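Local coordinates for protein proteolytically activated form of PPO4 Tyrosinase (Agaricus bisporus var. bisporus H97, PDB 4OUA) that uses a pair of copper ions to hydroxylate monophenols and oxidise the resulting o-diphenols to o-quinones, the first step of melanin synthesis, at residues V84-W89 against A248-I253. Numbering follows the deposited sequence.
Sequences VLFPTW and AVHDDI. With CU1 (copper (I) ion), chain D.
Phe86 and His250 carry this contact alone, both of them buried, and no hydrogen bond joins the two segments. The far end of the phenyl ring does the touching: CZ of Phe86 lies 3.5 Å from ND1 of His250, over one face of the imidazole and displaced toward its rim. CE1 of Phe86 follows behind, 3.9 Å from CE1 of His250. With centroids 5.0 Å apart and planes inclined at 55°, the rings meet at a slant. Phe86 reaches this position because its CG is anti to the backbone N (chi1 171°), which carries the ring across to His250.

On the imidazole, NE2 of His250 binds copper at 2.0 Å, and a water oxygen coordinates the same ion at 2.3 Å. His254 and His282 complete the protein ligands of this ion, one of the two three-histidine sites of the type-3 dicopper centre in the tyrosinase central domain. The other site includes His90, on the same helix as Phe86; its ring also meets that of Phe86, and its ND1 is hydrogen-bonded to the backbone O of Phe86. The phenyl group therefore touches a ligand of each copper.

Metal coordination fixes one end of the His250 imidazole. At the other, ND1 is hydrogen-bonded to a residue just outside 248-253, and its hydrogen bond to OD1 of Asp251 (3.2 Å) is a weak additional one, bent to 127° at the hydrogen. OD2 of Asp251 is held in turn by ND1 of His235. With an alanine here in place of Phe86, a gap would probably open against the imidazole face, removing one of the packing contacts that limit how the ring turns about the NE2-copper bond. Val285 of helix 277-295 touches His250 as well.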
loop_
_atom_site.group_PDB
_atom_site.type_symbol
_atom_site.label_atom_id
_atom_site.label_comp_id
_atom_site.label_asym_id
_atom_site.label_seq_id
_atom_site.Cartn_x
_atom_site.Cartn_y
_atom_site.Cartn_z
ATOM N N VAL A 84 1.487 -1.967 17.791
ATOM C CA VAL A 84 1.687 -3.360 17.397
ATOM C C VAL A 84 0.839 -3.792 16.203
ATOM O O VAL A 84 1.128 -4.805 15.568
ATOM C CB VAL A 84 1.387 -4.316 18.570
ATOM C CG1 VAL A 84 2.458 -4.198 19.641
ATOM C CG2 VAL A 84 0.009 -4.033 19.148
ATOM N N LEU A 85 -0.201 -3.024 15.896
ATOM C CA LEU A 85 -1.142 -3.410 14.848
ATOM C C LEU A 85 -0.766 -2.869 13.473
ATOM O O LEU A 85 -1.481 -3.103 12.501
ATOM C CB LEU A 85 -2.555 -2.943 15.205
ATOM C CG LEU A 85 -3.200 -3.607 16.421
ATOM C CD1 LEU A 85 -4.647 -3.176 16.549
ATOM C CD2 LEU A 85 -3.088 -5.122 16.323
ATOM N N PHE A 86 0.352 -2.153 13.395
ATOM C CA PHE A 86 0.761 -1.505 12.149
ATOM C C PHE A 86 0.797 -2.465 10.961
ATOM O O PHE A 86 0.166 -2.207 9.936
ATOM C CB PHE A 86 2.132 -0.842 12.309
ATOM C CG PHE A 86 2.713 -0.346 11.015
ATOM C CD1 PHE A 86 2.286 0.849 10.460
ATOM C CD2 PHE A 86 3.681 -1.079 10.348
ATOM C CE1 PHE A 86 2.814 1.305 9.266
ATOM C CE2 PHE A 86 4.212 -0.628 9.154
ATOM C CZ PHE A 86 3.777 0.567 8.612
ATOM N N PRO A 87 1.539 -3.575 11.093
ATOM C CA PRO A 87 1.659 -4.530 9.984
ATOM C C PRO A 87 0.320 -5.123 9.544
ATOM O O PRO A 87 0.042 -5.167 8.346
ATOM C CB PRO A 87 2.572 -5.618 10.560
ATOM C CG PRO A 87 3.346 -4.929 11.634
ATOM C CD PRO A 87 2.385 -3.953 12.237
ATOM N N THR A 88 -0.494 -5.568 10.496
ATOM C CA THR A 88 -1.737 -6.259 10.166
ATOM C C THR A 88 -2.806 -5.316 9.623
ATOM O O THR A 88 -3.546 -5.678 8.710
ATOM C CB THR A 88 -2.311 -7.008 11.387
ATOM O OG1 THR A 88 -2.509 -6.092 12.470
ATOM C CG2 THR A 88 -1.365 -8.111 11.827
ATOM N N TRP A 89 -2.890 -4.112 10.181
ATOM C CA TRP A 89 -3.905 -3.155 9.748
ATOM C C TRP A 89 -3.688 -2.740 8.299
ATOM O O TRP A 89 -4.646 -2.529 7.555
ATOM C CB TRP A 89 -3.913 -1.915 10.643
ATOM C CG TRP A 89 -4.988 -0.932 10.269
ATOM C CD1 TRP A 89 -6.242 -0.845 10.802
ATOM C CD2 TRP A 89 -4.905 0.095 9.271
ATOM N NE1 TRP A 89 -6.943 0.173 10.201
ATOM C CE2 TRP A 89 -6.145 0.766 9.258
ATOM C CE3 TRP A 89 -3.904 0.513 8.390
ATOM C CZ2 TRP A 89 -6.408 1.831 8.401
ATOM C CZ3 TRP A 89 -4.167 1.571 7.540
ATOM C CH2 TRP A 89 -5.409 2.216 7.551
ATOM N N ALA A 248 9.698 1.533 10.772
ATOM C CA ALA A 248 10.813 2.473 10.744
ATOM C C ALA A 248 11.434 2.537 9.353
ATOM O O ALA A 248 11.644 3.620 8.805
ATOM C CB ALA A 248 11.857 2.085 11.777
ATOM N N VAL A 249 11.723 1.366 8.789
ATOM C CA VAL A 249 12.251 1.265 7.434
ATOM C C VAL A 249 11.229 1.775 6.427
ATOM O O VAL A 249 11.581 2.304 5.370
ATOM C CB VAL A 249 12.630 -0.189 7.089
ATOM C CG1 VAL A 249 13.143 -0.284 5.662
ATOM C CG2 VAL A 249 13.666 -0.713 8.074
ATOM N N HIS A 250 9.919 1.601 6.804
ATOM C CA HIS A 250 8.798 2.022 5.975
ATOM C C HIS A 250 8.661 3.542 5.924
ATOM O O HIS A 250 8.184 4.100 4.934
ATOM C CB HIS A 250 7.508 1.385 6.499
ATOM C CG HIS A 250 6.289 2.233 6.308
ATOM N ND1 HIS A 250 5.817 3.088 7.280
ATOM C CD2 HIS A 250 5.441 2.350 5.260
ATOM C CE1 HIS A 250 4.734 3.700 6.836
ATOM N NE2 HIS A 250 4.486 3.274 5.610
ATOM N N ASP A 251 9.088 4.207 6.985
ATOM C CA ASP A 251 8.959 5.658 7.093
ATOM C C ASP A 251 9.867 6.394 6.112
ATOM O O ASP A 251 9.514 7.464 5.619
ATOM C CB ASP A 251 9.267 6.119 8.519
ATOM C CG ASP A 251 8.244 5.631 9.524
ATOM O OD1 ASP A 251 7.093 5.361 9.121
ATOM O OD2 ASP A 251 8.593 5.522 10.719
ATOM N N ASP A 252 11.033 5.820 5.835
ATOM C CA ASP A 252 12.016 6.454 4.960
ATOM C C ASP A 252 11.479 6.686 3.550
ATOM O O ASP A 252 11.852 7.655 2.889
ATOM C CB ASP A 252 13.294 5.612 4.894
ATOM C CG ASP A 252 14.081 5.640 6.193
ATOM O OD1 ASP A 252 13.458 5.798 7.265
ATOM O OD2 ASP A 252 15.322 5.503 6.141
ATOM N N ILE A 253 10.605 5.799 3.088
ATOM C CA ILE A 253 10.066 5.911 1.736
ATOM C C ILE A 253 9.052 7.045 1.632
ATOM O O ILE A 253 8.938 7.686 0.589
ATOM C CB ILE A 253 9.408 4.601 1.274
ATOM C CG1 ILE A 253 10.395 3.438 1.395
ATOM C CG2 ILE A 253 8.911 4.737 -0.157
ATOM C CD1 ILE A 253 11.657 3.627 0.584
HETATM CU CU CU1 D . 2.929 4.356 5.066
HETATM O O HOH W 1 1.585 5.050 6.759
#